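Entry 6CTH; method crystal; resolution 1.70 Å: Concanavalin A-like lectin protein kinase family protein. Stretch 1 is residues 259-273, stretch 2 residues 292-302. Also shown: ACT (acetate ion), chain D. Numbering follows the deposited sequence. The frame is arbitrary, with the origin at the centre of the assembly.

Stretch 1 259-273: LECLVMVGLWCAHPS
Stretch 2 (292-302) PLPNLPGSMPI

No hydrogen bond crosses between these two stretches, although together they bury 650 Å² of surface; the pairing illustrates how a proline-rich segment without regular secondary structure can pack against a helix mainly through apolar side chains. The backbones set the frame. From 259 to 269 stretch 1 is helical, with phi/psi near -62/-45, and its amides are spent on i to i-4 bonds, from V263 N to L259 O (2.9 Å) through A270 N to G266 O (2.9 Å). A270 (-90/22) leaves the helix, and H271 (-62/134) and P272 (-56/-33) continue the chain. Stretch 2 is extended from P292 to P297, with phi from -57 to -109 and psi from 107 to 156; G298 (-71/-26) interrupts it before S299 to P301 extend again.

Both chains advance in the same sense. CA atoms pair C261 with L293 at 6.9 Å, M264 with P294 at 7.0 Å, H271 with M300 at 7.8 Å and P272 with P301 at 6.7 Å.

At the first of these pairings L293 (chi1 m, chi2 t) brings CD2 to 4.0 Å from C261 SG and CD1 to 4.0 Å from M264 SD. M264, its CA-to-CB bond toward stretch 2 and its chi angles m, t and p, sets CE 3.2 Å from P294 O.

P294, puckered C-gamma endo, makes the CH-pi contact: its CB lies over one face of W268 (chi1 t, chi2 27°), 3.6 Å from the centroid of the five-membered ring and 14° off the normal. The next residue, N295, has its CA-to-CB bond pointing away from stretch 1; its N donates to OXT of an acetate, probably from the crystallisation liquor, at 2.9 Å, and weakly to the acetate O at 3.5 Å.

L296 (chi1 m, chi2 t) turns back toward the helix. Its two methyls take different neighbours: CD1 lies 3.8 Å from L267 CB and 3.6 Å from M264 O, whereas CD2 lies 4.0 Å from W268 CA and 4.2 Å from H271 CD2.

Beyond the helix, H271 starts sideways, but its off-rotamer chi1 of -134° and chi2 of -66° carry the imidazole nearer, so that CE1 reaches 3.6 Å from P301 CG and NE2 4.3 Å from P297 CD. Finally P272 and P301, both C-gamma exo, meet with P272 CD 4.0 Å from P301 CD. On the same proline, P272 CG stands 4.0 Å from M300 CG, a methionine with chi1 t and chi2 t.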

# COMPACT_ATOMS: atom_id res chain seq x y z
N LEU A 259 -9.05 7.69 -16.53
CA LEU A 259 -8.08 8.57 -15.89
C LEU A 259 -8.79 9.63 -15.09
O LEU A 259 -8.40 9.91 -13.97
CB LEU A 259 -7.14 9.25 -16.91
CG LEU A 259 -6.23 10.33 -16.33
CD1 LEU A 259 -5.26 9.82 -15.27
CD2 LEU A 259 -5.46 10.96 -17.49
N GLU A 260 -9.82 10.24 -15.69
CA GLU A 260 -10.60 11.22 -14.99
C GLU A 260 -11.18 10.64 -13.73
O GLU A 260 -11.17 11.27 -12.67
CB GLU A 260 -11.77 11.71 -15.89
CG GLU A 260 -12.64 12.77 -15.25
CD GLU A 260 -13.70 13.28 -16.23
OE1 GLU A 260 -14.51 12.47 -16.70
OE2 GLU A 260 -13.64 14.48 -16.54
N CYS A 261 -11.70 9.44 -13.86
CA CYS A 261 -12.37 8.79 -12.75
C CYS A 261 -11.39 8.53 -11.63
O CYS A 261 -11.69 8.81 -10.47
CB CYS A 261 -12.99 7.50 -13.21
SG CYS A 261 -14.02 6.78 -11.92
N LEU A 262 -10.22 8.01 -11.99
CA LEU A 262 -9.16 7.73 -11.02
C LEU A 262 -8.71 8.98 -10.31
O LEU A 262 -8.58 8.98 -9.10
CB LEU A 262 -7.97 7.01 -11.67
CG LEU A 262 -6.84 6.56 -10.72
CD1 LEU A 262 -7.36 5.68 -9.61
CD2 LEU A 262 -5.76 5.80 -11.48
N VAL A 263 -8.50 10.07 -11.05
CA VAL A 263 -8.08 11.32 -10.43
C VAL A 263 -9.13 11.87 -9.50
O VAL A 263 -8.81 12.29 -8.41
CB VAL A 263 -7.67 12.37 -11.51
CG1 VAL A 263 -7.51 13.75 -10.90
CG2 VAL A 263 -6.37 11.96 -12.18
N MET A 264 -10.39 11.92 -9.94
CA MET A 264 -11.42 12.49 -9.08
C MET A 264 -11.68 11.63 -7.83
O MET A 264 -11.91 12.16 -6.75
CB MET A 264 -12.72 12.82 -9.87
CG MET A 264 -12.59 14.09 -10.76
SD MET A 264 -14.05 14.05 -11.82
CE MET A 264 -15.17 14.92 -10.73
N VAL A 265 -11.64 10.31 -7.98
CA VAL A 265 -11.71 9.40 -6.82
C VAL A 265 -10.53 9.65 -5.89
O VAL A 265 -10.71 9.76 -4.69
CB VAL A 265 -11.74 7.93 -7.31
CG1 VAL A 265 -11.35 6.95 -6.21
CG2 VAL A 265 -13.12 7.62 -7.90
N GLY A 266 -9.34 9.78 -6.44
CA GLY A 266 -8.17 10.06 -5.61
C GLY A 266 -8.30 11.32 -4.77
O GLY A 266 -7.99 11.34 -3.58
N LEU A 267 -8.75 12.42 -5.39
CA LEU A 267 -8.91 13.68 -4.65
C LEU A 267 -10.00 13.58 -3.59
O LEU A 267 -9.87 14.10 -2.51
CB LEU A 267 -9.20 14.83 -5.66
CG LEU A 267 -8.10 15.12 -6.68
CD1 LEU A 267 -8.63 16.12 -7.69
CD2 LEU A 267 -6.86 15.63 -5.96
N TRP A 268 -11.12 12.97 -3.94
CA TRP A 268 -12.23 12.74 -3.00
C TRP A 268 -11.77 12.02 -1.76
O TRP A 268 -12.12 12.39 -0.64
CB TRP A 268 -13.29 11.94 -3.74
CG TRP A 268 -14.63 11.75 -3.16
CD1 TRP A 268 -15.30 12.58 -2.29
CD2 TRP A 268 -15.57 10.72 -3.52
NE1 TRP A 268 -16.58 12.08 -2.06
CE2 TRP A 268 -16.77 10.96 -2.81
CE3 TRP A 268 -15.50 9.61 -4.37
CZ2 TRP A 268 -17.90 10.12 -2.91
CZ3 TRP A 268 -16.64 8.76 -4.47
CH2 TRP A 268 -17.82 9.07 -3.77
N CYS A 269 -10.96 10.98 -1.98
CA CYS A 269 -10.39 10.15 -0.92
C CYS A 269 -9.40 10.97 -0.12
O CYS A 269 -9.36 10.86 1.08
CB CYS A 269 -9.72 8.91 -1.50
SG CYS A 269 -10.95 7.70 -2.08
N ALA A 270 -8.65 11.84 -0.81
CA ALA A 270 -7.66 12.66 -0.16
C ALA A 270 -8.17 14.00 0.34
O ALA A 270 -7.37 14.93 0.60
CB ALA A 270 -6.45 12.83 -1.08
N HIS A 271 -9.47 14.12 0.55
CA HIS A 271 -10.03 15.37 1.03
C HIS A 271 -9.45 15.74 2.39
O HIS A 271 -9.41 14.89 3.27
CB HIS A 271 -11.54 15.21 1.19
CG HIS A 271 -12.33 16.34 0.61
ND1 HIS A 271 -12.29 17.62 1.12
CD2 HIS A 271 -13.20 16.37 -0.42
CE1 HIS A 271 -13.09 18.39 0.42
NE2 HIS A 271 -13.65 17.66 -0.53
N PRO A 272 -9.03 16.99 2.58
CA PRO A 272 -8.52 17.37 3.89
C PRO A 272 -9.50 17.13 5.03
O PRO A 272 -9.07 16.73 6.12
CB PRO A 272 -8.21 18.89 3.74
CG PRO A 272 -7.92 19.01 2.28
CD PRO A 272 -8.86 18.08 1.59
N SER A 273 -10.79 17.28 4.77
CA SER A 273 -11.82 17.09 5.80
C SER A 273 -12.29 15.64 5.79
O SER A 273 -12.83 15.17 4.80
CB SER A 273 -13.04 17.96 5.55
OG SER A 273 -12.57 19.21 5.32
N PRO A 292 -22.28 8.10 -9.61
CA PRO A 292 -21.67 9.29 -10.22
C PRO A 292 -20.33 9.75 -9.67
O PRO A 292 -20.04 9.53 -8.50
CB PRO A 292 -22.70 10.40 -9.91
CG PRO A 292 -23.97 9.67 -9.76
CD PRO A 292 -23.59 8.42 -9.01
N LEU A 293 -19.58 10.47 -10.50
CA LEU A 293 -18.35 11.12 -10.10
C LEU A 293 -18.65 12.05 -8.94
O LEU A 293 -19.74 12.61 -8.87
CB LEU A 293 -17.70 11.90 -11.25
CG LEU A 293 -17.19 11.04 -12.42
CD1 LEU A 293 -16.91 11.95 -13.58
CD2 LEU A 293 -15.94 10.24 -12.07
N PRO A 294 -17.73 12.19 -7.99
CA PRO A 294 -18.00 13.12 -6.89
C PRO A 294 -18.00 14.58 -7.36
O PRO A 294 -17.28 14.90 -8.30
CB PRO A 294 -16.79 12.93 -5.97
CG PRO A 294 -15.71 12.52 -6.90
CD PRO A 294 -16.39 11.60 -7.89
N ASN A 295 -18.77 15.42 -6.68
CA ASN A 295 -18.72 16.88 -6.88
C ASN A 295 -17.61 17.44 -5.97
O ASN A 295 -17.74 17.48 -4.75
CB ASN A 295 -20.06 17.55 -6.56
CG ASN A 295 -21.07 17.38 -7.70
OD1 ASN A 295 -20.85 16.60 -8.63
ND2 ASN A 295 -22.20 18.11 -7.61
N LEU A 296 -16.53 17.82 -6.60
CA LEU A 296 -15.37 18.35 -5.87
C LEU A 296 -15.26 19.84 -6.12
O LEU A 296 -15.53 20.25 -7.22
CB LEU A 296 -14.13 17.67 -6.37
CG LEU A 296 -14.10 16.18 -6.03
CD1 LEU A 296 -12.84 15.60 -6.62
CD2 LEU A 296 -14.11 15.94 -4.52
N PRO A 297 -14.89 20.63 -5.10
CA PRO A 297 -14.50 22.00 -5.40
C PRO A 297 -13.23 22.04 -6.25
O PRO A 297 -12.38 21.15 -6.16
CB PRO A 297 -14.26 22.58 -4.00
CG PRO A 297 -13.77 21.40 -3.23
CD PRO A 297 -14.79 20.38 -3.65
N GLY A 298 -13.10 23.10 -7.05
CA GLY A 298 -11.92 23.28 -7.89
C GLY A 298 -10.67 23.62 -7.11
O GLY A 298 -9.58 23.32 -7.55
N SER A 299 -10.81 24.23 -5.94
CA SER A 299 -9.65 24.47 -5.06
C SER A 299 -9.63 23.52 -3.88
O SER A 299 -10.68 23.29 -3.26
CB SER A 299 -9.66 25.90 -4.52
OG SER A 299 -9.46 26.78 -5.59
N MET A 300 -8.42 23.09 -3.50
CA MET A 300 -8.27 22.24 -2.33
C MET A 300 -8.57 23.04 -1.06
O MET A 300 -7.97 24.11 -0.86
CB MET A 300 -6.83 21.72 -2.23
CG MET A 300 -6.63 20.76 -1.07
SD MET A 300 -5.03 19.90 -1.10
CE MET A 300 -4.13 20.86 0.12
N PRO A 301 -9.47 22.54 -0.20
CA PRO A 301 -9.79 23.31 1.01
C PRO A 301 -8.63 23.53 1.99
O PRO A 301 -7.87 22.60 2.26
CB PRO A 301 -10.89 22.49 1.70
CG PRO A 301 -11.39 21.53 0.68
CD PRO A 301 -10.30 21.32 -0.33
N ILE A 302 -8.53 24.74 2.53
CA ILE A 302 -7.58 25.09 3.59
C ILE A 302 -8.25 24.98 4.96
O ILE A 302 -7.57 24.71 5.96
CB ILE A 302 -7.09 26.53 3.43
CG1 ILE A 302 -6.60 26.80 1.98
CG2 ILE A 302 -6.05 26.84 4.51
CD1 ILE A 302 -5.75 25.73 1.32
C ACT D . -20.55 13.94 -3.90
O ACT D . -20.02 14.96 -3.46
OXT ACT D . -20.54 13.69 -5.11
CH3 ACT D . -21.07 12.93 -2.93